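PDB 3LV4: glycoside hydrolase YxiA from Bacillus licheniformis, which probably hydrolyses arabinan as a family 43 glycoside hydrolase related to endo-1,5-alpha-L-arabinosidases, and binds calcium. Local coordinates for residues K350-R361 and E372-Q380; V388-K399 and K403-F413. All coordinates share one frame; numbering follows the deposited sequence.

In the fold
Both contacts lie in the C-terminal lipocalin-like domain, well away from the centre of the chain, and follow one another in sequence. Contact 1 is the hairpin of strands 355-363 and 371-378, with an apolar face turned inward and a charged face that carries the calcium ion. Contact 2 brings strand 390-395 and the residues after it against strands 399-404 and 407-418; it holds no metal and relies on main-chain bonds, with the ring of F413 packed at one end. Both are partly buried: Y357, I376, V388 and I404 lie inside, K374, E375, A389 and K403 at the surface. They meet directly: R361 forms a salt bridge with D405, N379 O probably accepts a hydrogen bond from W392 NE1, and V353 packs on F413.

Contact 1 of 2, residues K350-R361 and E372-Q380; sequences KSDVIGDYELVR and ESKEIRLNQ. With CA (calcium ion), chain D.
I376 sits between L359 and Y357 on the apolar face of this strand pair. Its CG1 stands between the backbone N and the carbonyl carbon (chi1 63°), where it meets Y357 CB at 3.9 Å while I376 CG2 touches L359 CD2. Farther along, L378 crosses the tyrosine at about a right angle, with L378 CD1 3.7 Å from Y357 CE2. The bond from Y357 OH to V353 O (2.6 Å), at the end of helix 350-353, helps hold the ring in place. Paired backbone bonds at G355, Y357 and L359 hold the antiparallel register. On the other face, R377 reaches across G355 to D356, and NH1 meets OD1 at 3.2 Å, in the guanidinium plane but well above that of the carboxylate. A methionine in its place would probably leave D356 without this positive partner and G355 without the flat group over its CA. At the far end S373 OG donates to E358 OE1 (2.6 Å), as does a calcium-bound water, while E358 OE2 binds the ion. E375 OE2 binds the same ion at 2.5 Å, the two carboxylates turned 85° apart. N281 and waters join them, making this antiparallel beta hairpin one wall of a calcium site.

Contact 2 of 2, residues V388-K399 and K403-F413; sequences VAGTWKNTGHNK and KIDGKTYDGVF
F413 lies against N398, N394 and K399, and its backbone N gives N398 O a nearly straight bond of 2.7 Å (176°). From there the side chain can be followed outward. F413 CB rests 3.6 Å from the same N398 O. With CG anti to the carbonyl carbon (chi1 -76°), the F413 ring is carried over toward strand 390-395: F413 CD2 stays 3.7 Å from N398 O, F413 CE2 comes equally close to K399 O and reaches N394 CB at 3.7 Å, and F413 CZ approaches W392 CZ3 more loosely at 4.4 Å. F428 of strand 423-432 also touches the phenylalanine. At the other end the strands are joined through T391 and K403, whose backbones exchange two hydrogen bonds, the shorter from K403 N to T391 O at 2.8 Å. T391 OG1 lies 3.4 Å from K403 CB. G390 CA is tucked beside K403 O, where a side chain would collide with that oxygen. Beyond it, V388 crosses I404 at about a right angle, and a water links A389 O with D405 N. No salt bridge spans these segments, so their cohesion rests on main-chain hydrogen bonds and a buried aromatic ring.

Contact 1 of 2, residues K350-R361 and E372-Q380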
loop_
_atom_site.group_PDB
_atom_site.type_symbol
_atom_site.label_atom_id
_atom_site.label_comp_id
_atom_site.label_asym_id
_atom_site.label_seq_id
_atom_site.Cartn_x
_atom_site.Cartn_y
_atom_site.Cartn_z
ATOM N N LYS A 350 11.081 -7.010 30.134
ATOM C CA LYS A 350 11.495 -5.626 30.357
ATOM C C LYS A 350 12.970 -5.374 30.012
ATOM O O LYS A 350 13.290 -4.374 29.366
ATOM C CB LYS A 350 11.196 -5.199 31.800
ATOM C CG LYS A 350 11.161 -3.692 32.017
ATOM C CD LYS A 350 10.893 -3.357 33.484
ATOM C CE LYS A 350 10.729 -1.856 33.706
ATOM N NZ LYS A 350 9.442 -1.339 33.152
ATOM N N SER A 351 13.870 -6.267 30.426
ATOM C CA SER A 351 15.288 -6.038 30.151
ATOM C C SER A 351 15.594 -6.054 28.651
ATOM O O SER A 351 16.562 -5.430 28.204
ATOM C CB SER A 351 16.190 -7.028 30.905
ATOM O OG SER A 351 16.233 -8.286 30.264
ATOM N N ASP A 352 14.766 -6.755 27.878
ATOM C CA ASP A 352 14.957 -6.843 26.431
ATOM C C ASP A 352 14.738 -5.486 25.778
ATOM O O ASP A 352 15.413 -5.128 24.810
ATOM C CB ASP A 352 13.970 -7.837 25.808
ATOM C CG ASP A 352 14.250 -9.282 26.195
ATOM O OD1 ASP A 352 15.431 -9.630 26.427
ATOM O OD2 ASP A 352 13.279 -10.079 26.248
ATOM N N VAL A 353 13.777 -4.734 26.303
ATOM C CA VAL A 353 13.305 -3.537 25.610
ATOM C C VAL A 353 13.837 -2.228 26.193
ATOM O O VAL A 353 13.826 -1.206 25.512
ATOM C CB VAL A 353 11.762 -3.501 25.519
ATOM C CG1 VAL A 353 11.253 -4.724 24.756
ATOM C CG2 VAL A 353 11.140 -3.432 26.907
ATOM N N ILE A 354 14.299 -2.258 27.440
ATOM C CA ILE A 354 14.977 -1.107 28.036
ATOM C C ILE A 354 16.197 -0.718 27.191
ATOM O O ILE A 354 16.873 -1.588 26.642
ATOM C CB ILE A 354 15.438 -1.426 29.476
ATOM C CG1 ILE A 354 14.256 -1.339 30.445
ATOM C CG2 ILE A 354 16.552 -0.479 29.917
ATOM C CD1 ILE A 354 14.464 -2.137 31.715
ATOM N N GLY A 355 16.470 0.579 27.060
ATOM C CA GLY A 355 17.657 1.013 26.340
ATOM C C GLY A 355 17.484 2.189 25.392
ATOM O O GLY A 355 16.405 2.785 25.295
ATOM N N ASP A 356 18.565 2.520 24.682
ATOM C CA ASP A 356 18.565 3.644 23.746
ATOM C C ASP A 356 17.994 3.215 22.399
ATOM O O ASP A 356 18.236 2.098 21.945
ATOM C CB ASP A 356 19.985 4.177 23.549
ATOM C CG ASP A 356 20.610 4.680 24.839
ATOM O OD1 ASP A 356 19.891 5.249 25.679
ATOM O OD2 ASP A 356 21.831 4.519 25.012
ATOM N N TYR A 357 17.232 4.104 21.767
ATOM C CA TYR A 357 16.640 3.829 20.460
ATOM C C TYR A 357 16.799 5.024 19.534
ATOM O O TYR A 357 16.833 6.171 19.989
ATOM C CB TYR A 357 15.131 3.563 20.586
ATOM C CG TYR A 357 14.737 2.239 21.206
ATOM C CD1 TYR A 357 14.279 1.192 20.415
ATOM C CD2 TYR A 357 14.816 2.040 22.584
ATOM C CE1 TYR A 357 13.906 -0.023 20.975
ATOM C CE2 TYR A 357 14.452 0.836 23.155
ATOM C CZ TYR A 357 13.997 -0.196 22.344
ATOM O OH TYR A 357 13.630 -1.397 22.908
ATOM N N GLU A 358 16.864 4.751 18.235
ATOM C CA GLU A 358 16.608 5.770 17.230
ATOM C C GLU A 358 15.098 5.839 17.059
ATOM O O GLU A 358 14.450 4.818 16.838
ATOM C CB GLU A 358 17.248 5.387 15.897
ATOM C CG GLU A 358 18.747 5.366 15.939
ATOM C CD GLU A 358 19.338 6.740 16.113
ATOM O OE1 GLU A 358 18.664 7.750 15.790
ATOM O OE2 GLU A 358 20.494 6.806 16.569
ATOM N N LEU A 359 14.541 7.040 17.162
ATOM C CA LEU A 359 13.100 7.247 17.039
ATOM C C LEU A 359 12.776 7.990 15.762
ATOM O O LEU A 359 13.347 9.053 15.500
ATOM C CB LEU A 359 12.584 8.079 18.214
ATOM C CG LEU A 359 11.102 8.476 18.189
ATOM C CD1 LEU A 359 10.187 7.271 18.399
ATOM C CD2 LEU A 359 10.809 9.545 19.239
ATOM N N VAL A 360 11.849 7.443 14.978
ATOM C CA VAL A 360 11.308 8.162 13.827
ATOM C C VAL A 360 9.855 8.496 14.118
ATOM O O VAL A 360 9.076 7.622 14.488
ATOM C CB VAL A 360 11.365 7.335 12.518
ATOM C CG1 VAL A 360 10.631 8.072 11.400
ATOM C CG2 VAL A 360 12.811 7.061 12.120
ATOM N N ARG A 361 9.507 9.771 13.983
ATOM C CA ARG A 361 8.130 10.216 14.132
ATOM C C ARG A 361 7.622 10.603 12.751
ATOM O O ARG A 361 8.001 11.645 12.201
ATOM C CB ARG A 361 8.048 11.390 15.110
ATOM C CG ARG A 361 8.176 10.970 16.582
ATOM C CD ARG A 361 8.295 12.181 17.501
ATOM N NE ARG A 361 9.668 12.661 17.497
ATOM C CZ ARG A 361 10.085 13.792 18.055
ATOM N NH1 ARG A 361 9.225 14.600 18.670
ATOM N NH2 ARG A 361 11.371 14.117 17.984
ATOM N N GLU A 372 14.785 12.564 9.830
ATOM C CA GLU A 372 15.920 11.886 10.459
ATOM C C GLU A 372 15.530 11.328 11.819
ATOM O O GLU A 372 14.783 11.965 12.564
ATOM C CB GLU A 372 17.093 12.852 10.630
ATOM C CG GLU A 372 17.710 13.326 9.326
ATOM C CD GLU A 372 18.674 12.321 8.732
ATOM O OE1 GLU A 372 18.999 11.330 9.417
ATOM O OE2 GLU A 372 19.121 12.535 7.579
ATOM N N SER A 373 16.025 10.138 12.144
ATOM C CA SER A 373 15.762 9.573 13.462
ATOM C C SER A 373 16.551 10.345 14.508
ATOM O O SER A 373 17.617 10.899 14.214
ATOM C CB SER A 373 16.134 8.089 13.526
ATOM O OG SER A 373 17.542 7.914 13.453
ATOM N N LYS A 374 16.016 10.372 15.727
ATOM C CA LYS A 374 16.673 11.013 16.854
ATOM C C LYS A 374 16.730 10.043 18.027
ATOM O O LYS A 374 15.859 9.177 18.165
ATOM C CB LYS A 374 15.919 12.285 17.243
ATOM C CG LYS A 374 15.808 13.257 16.079
ATOM C CD LYS A 374 15.435 14.641 16.526
ATOM C CE LYS A 374 15.516 15.608 15.357
ATOM N NZ LYS A 374 14.661 16.795 15.579
ATOM N N GLU A 375 17.753 10.187 18.865
ATOM C CA GLU A 375 17.965 9.251 19.969
ATOM C C GLU A 375 17.109 9.525 21.192
ATOM O O GLU A 375 17.008 10.663 21.660
ATOM C CB GLU A 375 19.442 9.214 20.380
ATOM C CG GLU A 375 20.354 8.817 19.260
ATOM C CD GLU A 375 21.781 8.591 19.716
ATOM O OE1 GLU A 375 22.046 8.633 20.938
ATOM O OE2 GLU A 375 22.643 8.365 18.848
ATOM N N ILE A 376 16.505 8.455 21.705
ATOM C CA ILE A 376 15.751 8.496 22.943
ATOM C C ILE A 376 16.195 7.325 23.800
ATOM O O ILE A 376 16.910 6.439 23.322
ATOM C CB ILE A 376 14.235 8.373 22.685
ATOM C CG1 ILE A 376 13.896 7.015 22.053
ATOM C CG2 ILE A 376 13.747 9.521 21.801
ATOM C CD1 ILE A 376 12.404 6.702 22.051
ATOM N N ARG A 377 15.790 7.325 25.065
ATOM C CA ARG A 377 16.004 6.160 25.919
ATOM C C ARG A 377 14.706 5.731 26.582
ATOM O O ARG A 377 13.987 6.557 27.153
ATOM C CB ARG A 377 17.067 6.431 26.989
ATOM C CG ARG A 377 17.280 5.244 27.916
ATOM C CD ARG A 377 18.486 5.421 28.828
ATOM N NE ARG A 377 18.708 4.227 29.640
ATOM C CZ ARG A 377 19.405 3.165 29.242
ATOM N NH1 ARG A 377 19.963 3.141 28.036
ATOM N NH2 ARG A 377 19.549 2.123 30.050
ATOM N N LEU A 378 14.393 4.442 26.477
ATOM C CA LEU A 378 13.341 3.856 27.288
ATOM C C LEU A 378 14.007 3.442 28.588
ATOM O O LEU A 378 14.699 2.421 28.636
ATOM C CB LEU A 378 12.727 2.636 26.596
ATOM C CG LEU A 378 12.082 2.875 25.229
ATOM C CD1 LEU A 378 11.277 1.656 24.788
ATOM C CD2 LEU A 378 11.216 4.122 25.242
ATOM N N ASN A 379 13.826 4.254 29.628
ATOM C CA ASN A 379 14.459 3.997 30.919
ATOM C C ASN A 379 13.742 2.927 31.723
ATOM O O ASN A 379 12.546 2.695 31.553
ATOM C CB ASN A 379 14.545 5.281 31.747
ATOM C CG ASN A 379 15.398 6.340 31.086
ATOM O OD1 ASN A 379 16.604 6.398 31.304
ATOM N ND2 ASN A 379 14.776 7.178 30.263
ATOM N N GLN A 380 14.487 2.289 32.614
ATOM C CA GLN A 380 13.934 1.257 33.472
ATOM C C GLN A 380 12.758 1.770 34.297
ATOM O O GLN A 380 11.851 1.011 34.635
ATOM C CB GLN A 380 15.026 0.709 34.390
ATOM C CG GLN A 380 14.564 -0.417 35.285
ATOM C CD GLN A 380 15.717 -1.072 35.998
ATOM O OE1 GLN A 380 16.764 -1.329 35.401
ATOM N NE2 GLN A 380 15.536 -1.348 37.287
HETATM CA CA CA D . 22.409 8.318 16.390
HETATM O O HOH W 1 20.531 9.821 15.697
HETATM O O HOH W 2 11.714 11.758 13.228
HETATM O O HOH W 3 23.533 10.891 16.259
HETATM O O HOH W 4 23.986 6.171 16.714
#

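Contact 2 of 2, residues V388-K399 and K403-F413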
loop_
_atom_site.group_PDB
_atom_site.type_symbol
_atom_site.label_atom_id
_atom_site.label_comp_id
_atom_site.label_asym_id
_atom_site.label_seq_id
_atom_site.Cartn_x
_atom_site.Cartn_y
_atom_site.Cartn_z
ATOM N N VAL A 388 12.889 13.257 23.082
ATOM C CA VAL A 388 11.563 13.585 23.588
ATOM C C VAL A 388 11.454 13.170 25.044
ATOM O O VAL A 388 12.199 12.305 25.521
ATOM C CB VAL A 388 10.433 12.877 22.801
ATOM C CG1 VAL A 388 10.475 13.259 21.331
ATOM C CG2 VAL A 388 10.522 11.370 22.985
ATOM N N ALA A 389 10.520 13.795 25.747
ATOM C CA ALA A 389 10.192 13.393 27.104
ATOM C C ALA A 389 8.839 12.696 27.072
ATOM O O ALA A 389 7.918 13.133 26.376
ATOM C CB ALA A 389 10.155 14.607 28.033
ATOM N N GLY A 390 8.714 11.605 27.812
ATOM C CA GLY A 390 7.449 10.899 27.855
ATOM C C GLY A 390 7.494 9.701 28.773
ATOM O O GLY A 390 8.366 9.598 29.635
ATOM N N THR A 391 6.542 8.798 28.589
ATOM C CA THR A 391 6.492 7.572 29.378
ATOM C C THR A 391 6.245 6.371 28.470
ATOM O O THR A 391 5.798 6.516 27.328
ATOM C CB THR A 391 5.392 7.629 30.467
ATOM O OG1 THR A 391 4.098 7.626 29.851
ATOM C CG2 THR A 391 5.536 8.882 31.318
ATOM N N TRP A 392 6.548 5.182 28.973
ATOM C CA TRP A 392 6.359 3.984 28.183
ATOM C C TRP A 392 6.141 2.806 29.111
ATOM O O TRP A 392 6.546 2.830 30.281
ATOM C CB TRP A 392 7.590 3.727 27.309
ATOM C CG TRP A 392 8.747 3.209 28.110
ATOM C CD1 TRP A 392 9.633 3.951 28.831
ATOM C CD2 TRP A 392 9.120 1.835 28.303
ATOM N NE1 TRP A 392 10.539 3.128 29.456
ATOM C CE2 TRP A 392 10.247 1.824 29.148
ATOM C CE3 TRP A 392 8.609 0.612 27.840
ATOM C CZ2 TRP A 392 10.880 0.641 29.539
ATOM C CZ3 TRP A 392 9.237 -0.560 28.230
ATOM C CH2 TRP A 392 10.361 -0.537 29.072
ATOM N N LYS A 393 5.490 1.775 28.591
ATOM C CA LYS A 393 5.449 0.497 29.275
ATOM C C LYS A 393 5.298 -0.633 28.275
ATOM O O LYS A 393 4.789 -0.434 27.162
ATOM C CB LYS A 393 4.325 0.452 30.303
ATOM C CG LYS A 393 2.942 0.614 29.741
ATOM C CD LYS A 393 1.930 0.636 30.886
ATOM C CE LYS A 393 0.538 0.981 30.405
ATOM N NZ LYS A 393 -0.496 0.730 31.457
ATOM N N ASN A 394 5.779 -1.811 28.657
ATOM C CA ASN A 394 5.508 -3.003 27.870
ATOM C C ASN A 394 4.380 -3.776 28.519
ATOM O O ASN A 394 4.350 -3.930 29.745
ATOM C CB ASN A 394 6.756 -3.882 27.720
ATOM C CG ASN A 394 7.253 -4.420 29.043
ATOM O OD1 ASN A 394 7.679 -3.662 29.910
ATOM N ND2 ASN A 394 7.210 -5.743 29.203
ATOM N N THR A 395 3.435 -4.239 27.709
ATOM C CA THR A 395 2.318 -5.022 28.230
ATOM C C THR A 395 2.170 -6.325 27.454
ATOM O O THR A 395 2.706 -6.468 26.357
ATOM C CB THR A 395 0.989 -4.234 28.197
ATOM O OG1 THR A 395 0.589 -3.999 26.840
ATOM C CG2 THR A 395 1.146 -2.904 28.911
ATOM N N GLY A 396 1.456 -7.279 28.040
ATOM C CA GLY A 396 1.273 -8.577 27.423
ATOM C C GLY A 396 2.580 -9.214 26.994
ATOM O O GLY A 396 3.604 -9.092 27.671
ATOM N N HIS A 397 2.528 -9.888 25.851
ATOM C CA HIS A 397 3.655 -10.610 25.282
ATOM C C HIS A 397 4.691 -9.631 24.732
ATOM O O HIS A 397 5.899 -9.792 24.926
ATOM C CB HIS A 397 3.131 -11.471 24.128
ATOM C CG HIS A 397 3.690 -12.856 24.089
ATOM N ND1 HIS A 397 3.490 -13.706 23.022
ATOM C CD2 HIS A 397 4.431 -13.547 24.987
ATOM C CE1 HIS A 397 4.087 -14.859 23.262
ATOM N NE2 HIS A 397 4.666 -14.790 24.449
ATOM N N ASN A 398 4.217 -8.610 24.031
ATOM C CA ASN A 398 5.119 -7.777 23.255
ATOM C C ASN A 398 4.483 -6.461 22.819
ATOM O O ASN A 398 4.887 -5.863 21.825
ATOM C CB ASN A 398 5.603 -8.560 22.039
ATOM C CG ASN A 398 4.470 -9.265 21.322
ATOM O OD1 ASN A 398 3.391 -8.698 21.140
ATOM N ND2 ASN A 398 4.703 -10.511 20.918
ATOM N N LYS A 399 3.482 -6.013 23.563
ATOM C CA LYS A 399 2.873 -4.718 23.270
ATOM C C LYS A 399 3.639 -3.584 23.941
ATOM O O LYS A 399 4.233 -3.759 25.012
ATOM C CB LYS A 399 1.410 -4.684 23.716
ATOM C CG LYS A 399 0.530 -5.735 23.060
ATOM C CD LYS A 399 0.603 -5.672 21.548
ATOM C CE LYS A 399 -0.569 -6.423 20.899
ATOM N NZ LYS A 399 -0.514 -7.903 21.100
ATOM N N LYS A 403 3.672 7.438 25.767
ATOM C CA LYS A 403 3.048 8.750 25.814
ATOM C C LYS A 403 4.082 9.800 25.474
ATOM O O LYS A 403 5.024 10.028 26.234
ATOM C CB LYS A 403 2.421 9.015 27.178
ATOM C CG LYS A 403 1.209 8.147 27.463
ATOM C CD LYS A 403 0.443 8.679 28.671
ATOM C CE LYS A 403 -0.891 7.966 28.850
ATOM N NZ LYS A 403 -0.683 6.560 29.267
ATOM N N ILE A 404 3.898 10.421 24.313
ATOM C CA ILE A 404 4.837 11.387 23.760
ATOM C C ILE A 404 4.034 12.468 23.067
ATOM O O ILE A 404 2.991 12.177 22.484
ATOM C CB ILE A 404 5.715 10.728 22.671
ATOM C CG1 ILE A 404 6.525 9.573 23.253
ATOM C CG2 ILE A 404 6.620 11.749 22.018
ATOM C CD1 ILE A 404 7.090 8.634 22.177
ATOM N N ASP A 405 4.516 13.709 23.129
ATOM C CA ASP A 405 3.986 14.788 22.291
ATOM C C ASP A 405 2.478 14.968 22.475
ATOM O O ASP A 405 1.759 15.291 21.518
ATOM C CB ASP A 405 4.330 14.543 20.805
ATOM C CG ASP A 405 5.834 14.702 20.500
ATOM O OD1 ASP A 405 6.453 15.666 21.004
ATOM O OD2 ASP A 405 6.401 13.875 19.739
ATOM N N GLY A 406 2.008 14.761 23.707
ATOM C CA GLY A 406 0.608 14.945 24.049
ATOM C C GLY A 406 -0.324 13.839 23.583
ATOM O O GLY A 406 -1.545 13.961 23.691
ATOM N N LYS A 407 0.251 12.755 23.072
ATOM C CA LYS A 407 -0.539 11.665 22.509
ATOM C C LYS A 407 -0.179 10.320 23.133
ATOM O O LYS A 407 0.861 10.187 23.781
ATOM C CB LYS A 407 -0.374 11.623 20.987
ATOM C CG LYS A 407 -1.090 12.772 20.295
ATOM C CD LYS A 407 -0.809 12.809 18.816
ATOM C CE LYS A 407 0.606 13.279 18.560
ATOM N NZ LYS A 407 0.845 13.447 17.109
ATOM N N THR A 408 -1.061 9.342 22.952
ATOM C CA THR A 408 -0.821 7.985 23.425
ATOM C C THR A 408 -0.677 7.063 22.225
ATOM O O THR A 408 -1.487 7.110 21.304
ATOM C CB THR A 408 -1.975 7.477 24.306
ATOM O OG1 THR A 408 -2.097 8.316 25.462
ATOM C CG2 THR A 408 -1.707 6.044 24.754
ATOM N N TYR A 409 0.366 6.239 22.239
ATOM C CA TYR A 409 0.680 5.370 21.118
ATOM C C TYR A 409 0.636 3.926 21.563
ATOM O O TYR A 409 1.202 3.573 22.601
ATOM C CB TYR A 409 2.083 5.669 20.589
ATOM C CG TYR A 409 2.238 7.039 19.988
ATOM C CD1 TYR A 409 2.466 8.154 20.794
ATOM C CD2 TYR A 409 2.152 7.226 18.614
ATOM C CE1 TYR A 409 2.609 9.424 20.243
ATOM C CE2 TYR A 409 2.293 8.488 18.054
ATOM C CZ TYR A 409 2.521 9.579 18.873
ATOM O OH TYR A 409 2.666 10.826 18.320
ATOM N N ASP A 410 -0.030 3.093 20.771
ATOM C CA ASP A 410 -0.131 1.668 21.050
ATOM C C ASP A 410 0.562 0.913 19.941
ATOM O O ASP A 410 0.282 1.139 18.761
ATOM C CB ASP A 410 -1.602 1.252 21.114
ATOM C CG ASP A 410 -2.288 1.768 22.364
ATOM O OD1 ASP A 410 -2.019 1.213 23.446
ATOM O OD2 ASP A 410 -3.079 2.730 22.272
ATOM N N GLY A 411 1.463 0.010 20.300
ATOM C CA GLY A 411 2.216 -0.690 19.281
ATOM C C GLY A 411 2.752 -2.028 19.719
ATOM O O GLY A 411 2.289 -2.613 20.710
ATOM N N VAL A 412 3.736 -2.510 18.964
ATOM C CA VAL A 412 4.259 -3.856 19.131
ATOM C C VAL A 412 5.785 -3.840 19.052
ATOM O O VAL A 412 6.356 -3.111 18.227
ATOM C CB VAL A 412 3.685 -4.804 18.042
ATOM C CG1 VAL A 412 4.141 -6.235 18.288
ATOM C CG2 VAL A 412 2.155 -4.748 18.033
ATOM N N PHE A 413 6.435 -4.616 19.927
ATOM C CA PHE A 413 7.888 -4.839 19.893
ATOM C C PHE A 413 8.224 -6.023 18.981
ATOM O O PHE A 413 7.506 -7.027 18.961
ATOM C CB PHE A 413 8.420 -5.202 21.291
ATOM C CG PHE A 413 8.534 -4.046 22.262
ATOM C CD1 PHE A 413 9.524 -3.086 22.119
ATOM C CD2 PHE A 413 7.693 -3.973 23.370
ATOM C CE1 PHE A 413 9.650 -2.045 23.038
ATOM C CE2 PHE A 413 7.811 -2.938 24.297
ATOM C CZ PHE A 413 8.790 -1.974 24.133
HETATM O O HOH W 5 7.004 14.392 24.238
#